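Two-component system sensor histidine kinase (Bacteroides thetaiotaomicron, PDB 3OTT) is probably a membrane-bound saccharide sensor that passes its signal on through histidine-kinase phosphorelay and DNA-binding transcription regulation. Local coordinates at residues B[688-699]-B[703-714]. Sequence-based numbering, arbitrary orientation.
Sequences KNKFVYRLEGMD and NFLKSNINRITY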
loop_
_atom_site.group_PDB
_atom_site.type_symbol
_atom_site.label_atom_id
_atom_site.label_comp_id
_atom_site.label_asym_id
_atom_site.label_seq_id
_atom_site.Cartn_x
_atom_site.Cartn_y
_atom_site.Cartn_z
ATOM N N LYS B 688 -9.990 31.861 -8.828
ATOM C CA LYS B 688 -10.947 31.137 -7.985
ATOM C C LYS B 688 -12.103 30.545 -8.793
ATOM O O LYS B 688 -12.411 31.005 -9.854
ATOM C CB LYS B 688 -11.574 32.061 -6.956
ATOM C CG LYS B 688 -10.621 32.849 -6.095
ATOM C CD LYS B 688 -10.103 32.074 -4.931
ATOM C CE LYS B 688 -9.776 33.032 -3.798
ATOM N NZ LYS B 688 -8.468 33.631 -3.971
ATOM N N ASN B 689 -12.786 29.549 -8.269
ATOM C CA ASN B 689 -13.999 29.069 -8.903
ATOM C C ASN B 689 -15.232 30.007 -8.624
ATOM O O ASN B 689 -15.177 30.888 -7.767
ATOM C CB ASN B 689 -14.265 27.646 -8.435
ATOM C CG ASN B 689 -13.224 26.652 -8.975
ATOM O OD1 ASN B 689 -12.972 26.599 -10.165
ATOM N ND2 ASN B 689 -12.624 25.872 -8.088
ATOM N N LYS B 690 -16.320 29.772 -9.349
ATOM C CA LYS B 690 -17.565 30.519 -9.247
ATOM C C LYS B 690 -18.652 29.640 -8.651
ATOM O O LYS B 690 -18.756 28.465 -8.989
ATOM C CB LYS B 690 -17.971 31.024 -10.631
ATOM C CG LYS B 690 -17.164 32.239 -11.073
ATOM C CD LYS B 690 -17.260 32.515 -12.583
ATOM C CE LYS B 690 -16.455 33.793 -12.918
ATOM N NZ LYS B 690 -16.309 34.085 -14.402
ATOM N N PHE B 691 -19.448 30.204 -7.746
ATOM C CA PHE B 691 -20.469 29.430 -7.012
ATOM C C PHE B 691 -21.912 29.956 -7.197
ATOM O O PHE B 691 -22.142 31.121 -7.478
ATOM C CB PHE B 691 -20.066 29.295 -5.511
ATOM C CG PHE B 691 -18.710 28.559 -5.307
ATOM C CD1 PHE B 691 -18.666 27.195 -5.209
ATOM C CD2 PHE B 691 -17.505 29.258 -5.332
ATOM C CE1 PHE B 691 -17.440 26.515 -5.100
ATOM C CE2 PHE B 691 -16.248 28.590 -5.220
ATOM C CZ PHE B 691 -16.212 27.243 -5.095
ATOM N N VAL B 692 -22.874 29.061 -7.081
ATOM C CA VAL B 692 -24.267 29.415 -7.063
ATOM C C VAL B 692 -24.823 28.896 -5.751
ATOM O O VAL B 692 -24.263 27.964 -5.141
ATOM C CB VAL B 692 -25.067 28.815 -8.279
ATOM C CG1 VAL B 692 -24.847 29.649 -9.554
ATOM C CG2 VAL B 692 -24.714 27.383 -8.530
ATOM N N TYR B 693 -25.890 29.538 -5.275
ATOM C CA TYR B 693 -26.515 29.142 -4.021
ATOM C C TYR B 693 -27.983 29.428 -4.061
ATOM O O TYR B 693 -28.440 30.320 -4.813
ATOM C CB TYR B 693 -25.870 29.866 -2.827
ATOM C CG TYR B 693 -26.115 31.359 -2.735
ATOM C CD1 TYR B 693 -25.332 32.260 -3.448
ATOM C CD2 TYR B 693 -27.105 31.861 -1.914
ATOM C CE1 TYR B 693 -25.552 33.641 -3.368
ATOM C CE2 TYR B 693 -27.362 33.248 -1.824
ATOM C CZ TYR B 693 -26.587 34.122 -2.545
ATOM O OH TYR B 693 -26.825 35.457 -2.445
ATOM N N ARG B 694 -28.727 28.726 -3.219
ATOM C CA ARG B 694 -30.153 28.985 -3.056
ATOM C C ARG B 694 -30.581 28.519 -1.671
ATOM O O ARG B 694 -29.995 27.570 -1.124
ATOM C CB ARG B 694 -30.968 28.268 -4.140
ATOM C CG ARG B 694 -30.852 26.761 -4.088
ATOM C CD ARG B 694 -31.276 26.149 -5.421
ATOM N NE ARG B 694 -32.729 26.221 -5.617
ATOM C CZ ARG B 694 -33.312 26.305 -6.807
ATOM N NH1 ARG B 694 -32.582 26.323 -7.925
ATOM N NH2 ARG B 694 -34.626 26.367 -6.890
ATOM N N LEU B 695 -31.584 29.182 -1.097
ATOM C CA LEU B 695 -32.098 28.725 0.173
ATOM C C LEU B 695 -33.514 28.147 0.009
ATOM O O LEU B 695 -34.460 28.900 -0.121
ATOM C CB LEU B 695 -32.045 29.875 1.223
ATOM C CG LEU B 695 -32.502 29.568 2.659
ATOM C CD1 LEU B 695 -31.581 28.556 3.273
ATOM C CD2 LEU B 695 -32.627 30.806 3.566
ATOM N N GLU B 696 -33.646 26.826 0.021
ATOM C CA GLU B 696 -34.949 26.175 -0.047
ATOM C C GLU B 696 -35.856 26.636 1.081
ATOM O O GLU B 696 -35.462 26.617 2.233
ATOM C CB GLU B 696 -34.851 24.645 -0.027
ATOM C CG GLU B 696 -34.471 24.010 -1.375
ATOM C CD GLU B 696 -35.488 24.331 -2.494
ATOM O OE1 GLU B 696 -36.739 24.289 -2.241
ATOM O OE2 GLU B 696 -35.014 24.647 -3.621
ATOM N N GLY B 697 -37.059 27.080 0.717
ATOM C CA GLY B 697 -38.009 27.659 1.670
ATOM C C GLY B 697 -38.079 29.182 1.533
ATOM O O GLY B 697 -38.880 29.852 2.205
ATOM N N MET B 698 -37.246 29.717 0.640
ATOM C CA MET B 698 -37.075 31.155 0.495
ATOM C C MET B 698 -36.927 31.397 -0.980
ATOM O O MET B 698 -37.822 31.975 -1.587
ATOM C CB MET B 698 -35.867 31.647 1.301
ATOM C CG MET B 698 -35.494 33.141 1.162
ATOM S SD MET B 698 -36.831 34.227 1.663
ATOM C CE MET B 698 -36.936 33.873 3.433
ATOM N N ASP B 699 -35.840 30.914 -1.560
ATOM C CA ASP B 699 -35.520 31.116 -2.971
ATOM C C ASP B 699 -36.239 30.160 -3.890
ATOM O O ASP B 699 -36.433 28.985 -3.559
ATOM C CB ASP B 699 -34.031 30.930 -3.225
ATOM C CG ASP B 699 -33.212 32.068 -2.686
ATOM O OD1 ASP B 699 -33.473 33.250 -3.028
ATOM O OD2 ASP B 699 -32.305 31.776 -1.907
ATOM N N ASN B 703 -28.925 31.829 -6.975
ATOM C CA ASN B 703 -28.311 33.130 -6.895
ATOM C C ASN B 703 -26.854 32.934 -7.279
ATOM O O ASN B 703 -26.312 31.872 -7.043
ATOM C CB ASN B 703 -28.418 33.673 -5.472
ATOM C CG ASN B 703 -29.875 33.755 -4.968
ATOM O OD1 ASN B 703 -30.374 32.836 -4.293
ATOM N ND2 ASN B 703 -30.543 34.844 -5.287
ATOM N N PHE B 704 -26.231 33.962 -7.848
ATOM C CA PHE B 704 -24.836 33.927 -8.282
ATOM C C PHE B 704 -23.945 34.764 -7.385
ATOM O O PHE B 704 -24.353 35.820 -6.913
ATOM C CB PHE B 704 -24.744 34.434 -9.711
ATOM C CG PHE B 704 -25.491 33.588 -10.661
ATOM C CD1 PHE B 704 -26.889 33.667 -10.731
ATOM C CD2 PHE B 704 -24.823 32.655 -11.448
ATOM C CE1 PHE B 704 -27.587 32.828 -11.586
ATOM C CE2 PHE B 704 -25.512 31.809 -12.305
ATOM C CZ PHE B 704 -26.890 31.892 -12.389
ATOM N N LEU B 705 -22.731 34.296 -7.143
ATOM C CA LEU B 705 -21.816 35.058 -6.268
ATOM C C LEU B 705 -20.906 36.134 -6.926
ATOM O O LEU B 705 -20.954 37.332 -6.561
ATOM C CB LEU B 705 -21.048 34.132 -5.317
ATOM C CG LEU B 705 -21.842 33.776 -4.051
ATOM C CD1 LEU B 705 -21.196 32.662 -3.248
ATOM C CD2 LEU B 705 -22.109 35.014 -3.142
ATOM N N LYS B 706 -20.111 35.773 -7.908
ATOM C CA LYS B 706 -18.981 36.684 -8.271
ATOM C C LYS B 706 -17.778 36.134 -7.532
ATOM O O LYS B 706 -17.853 35.884 -6.303
ATOM C CB LYS B 706 -19.223 38.136 -7.833
ATOM C CG LYS B 706 -18.355 39.178 -8.548
ATOM C CD LYS B 706 -19.085 39.719 -9.800
ATOM C CE LYS B 706 -18.130 40.415 -10.809
ATOM N NZ LYS B 706 -17.368 39.448 -11.669
ATOM N N SER B 707 -16.699 35.891 -8.276
ATOM C CA SER B 707 -15.663 34.938 -7.781
ATOM C C SER B 707 -14.882 35.404 -6.559
ATOM O O SER B 707 -14.455 34.580 -5.723
ATOM C CB SER B 707 -14.702 34.413 -8.876
ATOM O OG SER B 707 -14.523 35.340 -9.937
ATOM N N ASN B 708 -14.698 36.700 -6.420
ATOM C CA ASN B 708 -14.025 37.131 -5.213
ATOM C C ASN B 708 -14.886 37.012 -3.940
ATOM O O ASN B 708 -14.395 37.194 -2.853
ATOM C CB ASN B 708 -13.485 38.549 -5.358
ATOM C CG ASN B 708 -14.518 39.519 -5.946
ATOM O OD1 ASN B 708 -15.419 39.132 -6.729
ATOM N ND2 ASN B 708 -14.371 40.809 -5.587
ATOM N N ILE B 709 -16.170 36.730 -4.064
ATOM C CA ILE B 709 -17.007 36.801 -2.873
ATOM C C ILE B 709 -17.337 35.410 -2.469
ATOM O O ILE B 709 -17.896 34.692 -3.264
ATOM C CB ILE B 709 -18.273 37.674 -3.112
ATOM C CG1 ILE B 709 -17.861 39.130 -3.290
ATOM C CG2 ILE B 709 -19.275 37.614 -1.951
ATOM C CD1 ILE B 709 -17.818 39.509 -4.698
ATOM N N ASN B 710 -16.991 35.016 -1.259
ATOM C CA ASN B 710 -17.351 33.677 -0.833
ATOM C C ASN B 710 -18.289 33.739 0.352
ATOM O O ASN B 710 -18.367 32.787 1.106
ATOM C CB ASN B 710 -16.140 32.861 -0.420
ATOM C CG ASN B 710 -15.481 33.426 0.794
ATOM O OD1 ASN B 710 -15.354 34.614 0.900
ATOM N ND2 ASN B 710 -15.046 32.575 1.724
ATOM N N ARG B 711 -18.956 34.869 0.540
ATOM C CA ARG B 711 -19.879 35.025 1.665
ATOM C C ARG B 711 -21.375 35.096 1.229
ATOM O O ARG B 711 -21.726 35.821 0.368
ATOM C CB ARG B 711 -19.502 36.227 2.552
ATOM C CG ARG B 711 -20.597 36.516 3.557
ATOM C CD ARG B 711 -20.342 37.697 4.413
ATOM N NE ARG B 711 -19.026 37.587 5.017
ATOM C CZ ARG B 711 -18.697 38.170 6.153
ATOM N NH1 ARG B 711 -19.619 38.845 6.823
ATOM N NH2 ARG B 711 -17.454 38.045 6.625
ATOM N N ILE B 712 -22.216 34.345 1.887
ATOM C CA ILE B 712 -23.612 34.238 1.544
ATOM C C ILE B 712 -24.432 34.809 2.708
ATOM O O ILE B 712 -24.241 34.395 3.829
ATOM C CB ILE B 712 -23.993 32.780 1.315
ATOM C CG1 ILE B 712 -23.358 32.280 -0.000
ATOM C CG2 ILE B 712 -25.572 32.575 1.322
ATOM C CD1 ILE B 712 -23.539 30.744 -0.194
ATOM N N THR B 713 -25.310 35.777 2.432
ATOM C CA THR B 713 -26.022 36.455 3.500
ATOM C C THR B 713 -27.558 36.435 3.299
ATOM O O THR B 713 -28.073 36.762 2.220
ATOM C CB THR B 713 -25.446 37.898 3.755
ATOM O OG1 THR B 713 -26.070 38.495 4.925
ATOM C CG2 THR B 713 -25.738 38.827 2.564
ATOM N N TYR B 714 -28.278 36.062 4.350
ATOM C CA TYR B 714 -29.745 36.172 4.359
ATOM C C TYR B 714 -30.156 36.973 5.553
ATOM O O TYR B 714 -29.605 36.798 6.611
ATOM C CB TYR B 714 -30.368 34.789 4.477
ATOM C CG TYR B 714 -30.404 34.102 3.175
ATOM C CD1 TYR B 714 -29.394 33.202 2.834
ATOM C CD2 TYR B 714 -31.418 34.350 2.241
ATOM C CE1 TYR B 714 -29.354 32.573 1.618
ATOM C CE2 TYR B 714 -31.396 33.677 0.967
ATOM C CZ TYR B 714 -30.349 32.801 0.684
ATOM O OH TYR B 714 -30.244 32.105 -0.501
HETATM O O HOH W 1 -14.939 32.221 -5.301
HETATM O O HOH W 2 -21.436 32.624 -9.422
HETATM O O HOH W 3 -26.019 36.726 -0.175
#
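With its CG wedged between the backbone N and the carbonyl carbon (chi1 68°), Tyr-693 lays its ring between Asn-703 and Ile-712; on Tyr-714, CG stands opposite the carbonyl carbon (chi1 -81°), which brings the hydroxyl to Asp-699. The Tyr-693 ring is clasped on both faces: CB of Asn-703 sits 3.6 Å from its centroid, and CG1 of Ile-712 lies over the other side. Leu-705 CD2 packs obliquely against CE1, while the Tyr-714 hydroxyl meets the ring edge. A water joins Tyr-693 OH to the backbone N of Thr-713, bridging the phenol to strand 711-714.

Tyr-714 OH donates to Asp-699 OD2 at 2.5 Å, nearly in line with that C-O bond. The same oxygen accepts from Leu-695 N at 2.8 Å through its anti lone pair, so two donors fix the carboxylate across the turn. Leu-695 CD2 stands squarely over the centre of the Tyr-714 ring, 3.8 Å from the centroid. A phenylalanine in place of Tyr-714 would probably keep this packing but take away the hydroxyl's bond to Asp-699 OD2, leaving the carboxylate less firmly held.

Backbone pairing joins strand 691-696 to strand 703-704: Tyr-693 and Asn-703 exchange both N-H...O bonds (Tyr-693 N to Asn-703 O 3.0 Å, Asn-703 N to Tyr-693 O 2.7 Å). Next to them, Val-692 CG1 rests over the Phe-704 ring.

The antiparallel hairpin 691-696/703-704 edges one sheet, and the chain then crosses to strand 711-714 of the facing sheet, with Tyr-693, Ile-712 and Leu-695 packed between: the beta-sandwich of the Y_Y_Y domain in the extracellular part of this sensor.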